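Local coordinates for protein WA352 (Oryza sativa subsp. indica, PDB 5ZT3) that is a mitochondrial protein linked to cytoplasmic male sterility in rice, of which this chain is the part carrying the DUF8018 family region, at residues I66-M69 / A70-P74. Numbering follows the deposited sequence.
Sequences IRKM and AGLHP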
# COMPACT_ATOMS: atom_id res chain seq x y z
N ILE A 66 -1.15 -6.07 -3.41
CA ILE A 66 0.02 -6.88 -3.10
C ILE A 66 -0.27 -8.36 -3.35
O ILE A 66 0.55 -9.07 -3.94
CB ILE A 66 0.47 -6.61 -1.65
CG1 ILE A 66 1.09 -5.22 -1.56
CG2 ILE A 66 1.43 -7.68 -1.16
CD1 ILE A 66 1.20 -4.71 -0.11
N ARG A 67 -1.44 -8.83 -2.91
CA ARG A 67 -1.78 -10.24 -3.12
C ARG A 67 -1.93 -10.54 -4.60
O ARG A 67 -1.52 -11.60 -5.07
CB ARG A 67 -3.03 -10.61 -2.32
CG ARG A 67 -2.72 -10.80 -0.84
CD ARG A 67 -3.94 -11.19 -0.01
NE ARG A 67 -4.28 -12.61 -0.12
CZ ARG A 67 -3.50 -13.62 0.27
NH1 ARG A 67 -3.91 -14.87 0.11
NH2 ARG A 67 -2.31 -13.39 0.82
N LYS A 68 -2.53 -9.62 -5.36
CA LYS A 68 -2.64 -9.81 -6.81
C LYS A 68 -1.25 -9.89 -7.45
O LYS A 68 -0.97 -10.80 -8.25
CB LYS A 68 -3.44 -8.66 -7.41
CG LYS A 68 -3.63 -8.72 -8.91
CD LYS A 68 -4.56 -9.86 -9.29
CE LYS A 68 -5.16 -9.63 -10.67
NZ LYS A 68 -6.11 -10.71 -11.06
N MET A 69 -0.38 -8.94 -7.12
CA MET A 69 0.95 -8.92 -7.71
C MET A 69 1.79 -10.11 -7.28
O MET A 69 2.66 -10.55 -8.04
CB MET A 69 1.69 -7.63 -7.33
CG MET A 69 1.18 -6.37 -8.05
SD MET A 69 1.34 -6.47 -9.85
CE MET A 69 3.11 -6.70 -10.04
N ALA A 70 1.57 -10.63 -6.07
CA ALA A 70 2.37 -11.74 -5.59
C ALA A 70 2.25 -12.93 -6.53
O ALA A 70 3.24 -13.61 -6.82
CB ALA A 70 1.94 -12.14 -4.18
N GLY A 71 1.04 -13.17 -7.04
CA GLY A 71 0.80 -14.24 -8.00
C GLY A 71 1.20 -13.88 -9.41
O GLY A 71 1.73 -14.73 -10.13
N LEU A 72 0.95 -12.64 -9.85
CA LEU A 72 1.34 -12.25 -11.20
C LEU A 72 2.86 -12.15 -11.34
O LEU A 72 3.38 -12.32 -12.45
CB LEU A 72 0.73 -10.89 -11.56
CG LEU A 72 -0.79 -10.82 -11.62
CD1 LEU A 72 -1.25 -9.39 -11.89
CD2 LEU A 72 -1.34 -11.77 -12.69
N HIS A 73 3.57 -11.88 -10.25
CA HIS A 73 5.01 -11.64 -10.27
C HIS A 73 5.68 -12.46 -9.17
O HIS A 73 6.11 -11.92 -8.15
CB HIS A 73 5.27 -10.15 -10.10
CG HIS A 73 6.70 -9.76 -10.22
ND1 HIS A 73 7.25 -8.76 -9.45
CD2 HIS A 73 7.69 -10.20 -11.03
CE1 HIS A 73 8.52 -8.60 -9.77
NE2 HIS A 73 8.82 -9.47 -10.73
N PRO A 74 5.79 -13.78 -9.36
CA PRO A 74 6.36 -14.63 -8.29
C PRO A 74 7.79 -14.28 -7.93
O PRO A 74 8.20 -14.54 -6.79
CB PRO A 74 6.24 -16.05 -8.86
CG PRO A 74 5.12 -15.96 -9.84
CD PRO A 74 5.19 -14.58 -10.44
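Met69 and His73 join the last turn of helix 45-72 through a backbone hydrogen bond, His73 N to Met69 O at 2.7 Å, just where His73 becomes the first residue to abandon helical angles. This is the C-terminal end of an alpha-helix in the all-helical DUF8018 region, and it illustrates how i to i+4 bonding and side-chain packing run together up to the point where a helix stops. One residue back, Leu72 N reaches Lys68 O at 3.1 Å, nearly straight at 164° and in the carbonyl plane; Gly71 N adds a weak second bond to the same oxygen. Ala70 N meets Ile66 O at 2.8 Å, its donor tilted out of the carbonyl plane.

Two side-chain pairs follow the same four-residue spacing. Lys68 carries CG opposite its backbone N (chi1 180°) and bends at chi2, which lays the aliphatic chain across Leu72, CG lying 3.9 Å from Leu72 CD1. Beyond this apolar stem, the ammonium NZ bonds Asn112 OD1, tying the helix to the loop that follows helix 98-111. Met69, buried against Phe118, Leu121 and Leu108, folds at both chi2 and chi3, a double bend that turns its methyl toward the end of the helix. The imidazole of His73 instead heads off to Trp78, which it meets with ring planes at about 70° and through a hydrogen bond from Trp78 NE1 to its ND1. Of His73, the Met69 methyl therefore meets the root: CE sits 4.1 Å from His73 CB.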